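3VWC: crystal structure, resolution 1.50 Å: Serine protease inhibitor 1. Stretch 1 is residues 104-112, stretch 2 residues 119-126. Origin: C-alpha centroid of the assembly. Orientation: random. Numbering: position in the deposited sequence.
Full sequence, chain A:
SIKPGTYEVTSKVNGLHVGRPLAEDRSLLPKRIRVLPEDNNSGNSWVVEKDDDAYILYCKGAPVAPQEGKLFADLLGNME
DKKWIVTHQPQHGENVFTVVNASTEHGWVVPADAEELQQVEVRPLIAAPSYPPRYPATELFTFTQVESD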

# COMPACT_ATOMS: atom_id res chain seq x y z
N THR A 104 -5.44 8.34 -10.60
CA THR A 104 -6.83 8.25 -10.19
C THR A 104 -7.17 9.12 -8.98
O THR A 104 -8.34 9.36 -8.69
CB THR A 104 -7.25 6.81 -9.87
OG1 THR A 104 -6.58 6.39 -8.66
CG2 THR A 104 -6.87 5.85 -11.00
N GLU A 105 -6.14 9.51 -8.23
CA GLU A 105 -6.25 10.31 -7.03
C GLU A 105 -6.92 9.60 -5.85
O GLU A 105 -7.31 10.24 -4.87
CB GLU A 105 -6.89 11.69 -7.32
CG GLU A 105 -6.15 12.42 -8.42
CD GLU A 105 -6.70 13.80 -8.69
OE1 GLU A 105 -7.81 14.11 -8.19
OE2 GLU A 105 -6.02 14.56 -9.41
N HIS A 106 -6.96 8.27 -5.93
CA HIS A 106 -7.53 7.46 -4.85
C HIS A 106 -6.37 6.77 -4.16
O HIS A 106 -5.38 6.39 -4.80
CB HIS A 106 -8.47 6.42 -5.44
CG HIS A 106 -9.71 7.00 -6.03
ND1 HIS A 106 -10.72 6.22 -6.56
CD2 HIS A 106 -10.10 8.28 -6.17
CE1 HIS A 106 -11.69 7.01 -6.99
NE2 HIS A 106 -11.35 8.27 -6.75
N GLY A 107 -6.45 6.61 -2.83
CA GLY A 107 -5.31 6.17 -2.06
C GLY A 107 -5.57 4.84 -1.32
O GLY A 107 -6.72 4.40 -1.23
N TRP A 108 -4.52 4.28 -0.73
CA TRP A 108 -4.65 3.00 -0.03
C TRP A 108 -5.49 3.23 1.23
O TRP A 108 -5.19 4.16 2.03
CB TRP A 108 -3.29 2.47 0.36
CG TRP A 108 -2.36 2.01 -0.74
CD1 TRP A 108 -2.50 2.21 -2.10
CD2 TRP A 108 -1.16 1.33 -0.53
NE1 TRP A 108 -1.43 1.65 -2.75
CE2 TRP A 108 -0.56 1.13 -1.81
CE3 TRP A 108 -0.46 0.89 0.63
CZ2 TRP A 108 0.68 0.50 -1.96
CZ3 TRP A 108 0.78 0.24 0.47
CH2 TRP A 108 1.33 0.04 -0.83
N VAL A 109 -6.39 2.29 1.49
CA VAL A 109 -7.22 2.33 2.70
C VAL A 109 -7.40 0.90 3.27
O VAL A 109 -7.75 -0.06 2.55
CB VAL A 109 -8.64 2.91 2.41
CG1 VAL A 109 -9.51 2.87 3.66
CG2 VAL A 109 -8.52 4.34 1.89
N VAL A 110 -7.06 0.73 4.55
CA VAL A 110 -7.38 -0.53 5.25
C VAL A 110 -8.54 -0.19 6.18
O VAL A 110 -8.39 0.65 7.09
CB VAL A 110 -6.16 -1.00 6.08
CG1 VAL A 110 -6.56 -2.20 7.04
CG2 VAL A 110 -5.08 -1.45 5.15
N PRO A 111 -9.75 -0.76 5.94
CA PRO A 111 -10.87 -0.42 6.84
C PRO A 111 -10.56 -0.74 8.31
O PRO A 111 -9.84 -1.70 8.63
CB PRO A 111 -12.02 -1.31 6.35
CG PRO A 111 -11.66 -1.71 4.94
CD PRO A 111 -10.14 -1.74 4.89
N ALA A 112 -11.21 0.02 9.20
CA ALA A 112 -10.86 -0.11 10.63
C ALA A 112 -11.21 -1.47 11.16
O ALA A 112 -10.53 -1.99 12.08
CB ALA A 112 -11.48 1.00 11.44
N GLN A 119 -8.53 -7.67 1.72
CA GLN A 119 -7.83 -6.88 0.66
C GLN A 119 -7.76 -5.39 0.99
O GLN A 119 -8.74 -4.79 1.46
CB GLN A 119 -8.52 -7.08 -0.69
CG GLN A 119 -7.70 -6.48 -1.83
CD GLN A 119 -8.20 -6.86 -3.20
OE1 GLN A 119 -7.51 -6.61 -4.21
NE2 GLN A 119 -9.35 -7.47 -3.27
N VAL A 120 -6.62 -4.78 0.70
CA VAL A 120 -6.47 -3.34 0.81
C VAL A 120 -7.32 -2.65 -0.26
O VAL A 120 -7.46 -3.14 -1.39
CB VAL A 120 -4.98 -3.00 0.64
CG1 VAL A 120 -4.76 -1.47 0.64
CG2 VAL A 120 -4.17 -3.61 1.78
N GLU A 121 -7.96 -1.56 0.14
CA GLU A 121 -8.87 -0.81 -0.72
C GLU A 121 -8.12 0.38 -1.33
O GLU A 121 -7.10 0.78 -0.82
CB GLU A 121 -10.12 -0.36 0.05
CG GLU A 121 -10.81 -1.62 0.58
CD GLU A 121 -12.14 -1.37 1.27
OE1 GLU A 121 -12.52 -0.20 1.48
OE2 GLU A 121 -12.78 -2.38 1.64
N VAL A 122 -8.67 0.92 -2.42
CA VAL A 122 -8.17 2.16 -3.00
C VAL A 122 -9.31 3.10 -3.24
O VAL A 122 -10.21 2.83 -4.03
CB VAL A 122 -7.42 1.90 -4.31
CG1 VAL A 122 -6.80 3.19 -4.84
CG2 VAL A 122 -6.33 0.82 -4.14
N ARG A 123 -9.32 4.21 -2.50
CA ARG A 123 -10.51 5.11 -2.41
C ARG A 123 -10.04 6.55 -2.29
O ARG A 123 -8.97 6.79 -1.76
CB ARG A 123 -11.27 4.86 -1.08
CG ARG A 123 -11.79 3.47 -0.80
CD ARG A 123 -12.78 3.62 0.37
NE ARG A 123 -12.75 2.51 1.32
CZ ARG A 123 -13.16 2.61 2.59
NH1 ARG A 123 -13.63 3.75 3.06
NH2 ARG A 123 -13.14 1.55 3.39
N PRO A 124 -10.93 7.52 -2.56
CA PRO A 124 -10.53 8.90 -2.21
C PRO A 124 -10.18 8.99 -0.73
O PRO A 124 -10.96 8.53 0.11
CB PRO A 124 -11.80 9.73 -2.47
CG PRO A 124 -12.67 8.89 -3.32
CD PRO A 124 -12.29 7.44 -3.15
N LEU A 125 -9.08 9.66 -0.38
CA LEU A 125 -8.73 9.80 1.04
C LEU A 125 -9.51 10.91 1.68
O LEU A 125 -9.76 11.98 1.05
CB LEU A 125 -7.25 10.06 1.23
CG LEU A 125 -6.30 8.95 0.74
CD1 LEU A 125 -4.93 9.21 1.32
CD2 LEU A 125 -6.84 7.55 1.20
N ILE A 126 -9.83 10.71 2.95
CA ILE A 126 -10.43 11.77 3.76
C ILE A 126 -9.49 12.16 4.88
O ILE A 126 -8.59 11.39 5.26
CB ILE A 126 -11.79 11.37 4.33
CG1 ILE A 126 -11.70 10.18 5.29
CG2 ILE A 126 -12.79 11.08 3.15
CD1 ILE A 126 -13.06 9.84 5.96
O HOH W 1 -7.08 10.43 -2.31
O HOH W 2 -10.22 3.55 -6.68

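The two stretches pair as antiparallel strands, with Gly107, Trp108 and Val109 opposite Arg123, Val122 and Glu121, and bury 655 Å² between them, both sides summed. Val109 has the largest area covered by the other stretch, followed by His106 and Arg123. These three residues organise the account.

Val109 sits in a hydrogen-bonded pair with Glu121. Val109 N donates to Glu121 O at 2.8 Å, and Glu121 N donates to Val109 O, also at 2.8 Å. The side chain of Val109 lies on the same face of the sheet as those of Glu121 and Arg123. Its chi1 is t. Val109 CG2 packs against Leu125 CD2 at 3.7 Å, an apolar contact. The CA-to-CB bond of Leu125 points sideways, but the end of the side chain comes nearer the first stretch. Val109 CG1 lies over one face of the Arg123 guanidinium, 3.8 Å from Arg123 CZ. The valine thus touches both an aliphatic side chain and the flat face of a charged group.

Arg123 pairs with Gly107 through the backbone. Gly107 N donates to Arg123 O at 2.7 Å, and Arg123 N donates to Gly107 O at 2.9 Å. Both bonds are close to straight, with angles at the hydrogen of 166° and 162°. The absence of a side chain at Gly107 matters here. An ideal CB on Gly107 would lie 2.8 Å from Leu125 CG, which is a clash. Instead, Leu125 CD2 comes to 3.9 Å from Gly107 CA.

The Arg123 side chain reaches back along its own strand to Glu121. Both Arg123 NE and Arg123 NH2 donate to Glu121 OE1 at 2.7 Å, and the NH2 contact is a salt bridge. The guanidinium, so paired, also lies against the first stretch. Pro111 CG lies at the edge of the guanidinium, 3.9 Å from Arg123 NH2, and is 3.5 Å from Glu121 OE2. The proline ring therefore touches both partners of the salt bridge.

His106 precedes Gly107 and meets Pro124. Pro124 CD lies 3.7 Å from the centroid of the His106 ring and only 4° off the ring normal. This is a CH-pi contact, almost centred over the face. His106 CB also touches Val122 CG1 at 3.7 Å. A water joins the ring to the second stretch: it is 2.7 Å from His106 ND1 and donates to Val122 O at 2.7 Å. A second water bridges the backbones nearby, donating to Glu105 O at 2.6 Å and accepting from Leu125 N at 2.9 Å.

Between the two hydrogen-bonded pairs, Trp108 faces Val122 in a non-hydrogen-bonded pair, with Trp108 CA and Val122 CA 4.7 Å apart. Their side chains share the other face of the sheet. Two CA-H...O contacts supplement the ladder: Val122 CA to Gly107 O at 3.2 Å, and Trp108 CA to Glu121 O at 3.4 Å. Beyond Val109, Val110 CG2 packs on Val120 CG2 at 4.1 Å.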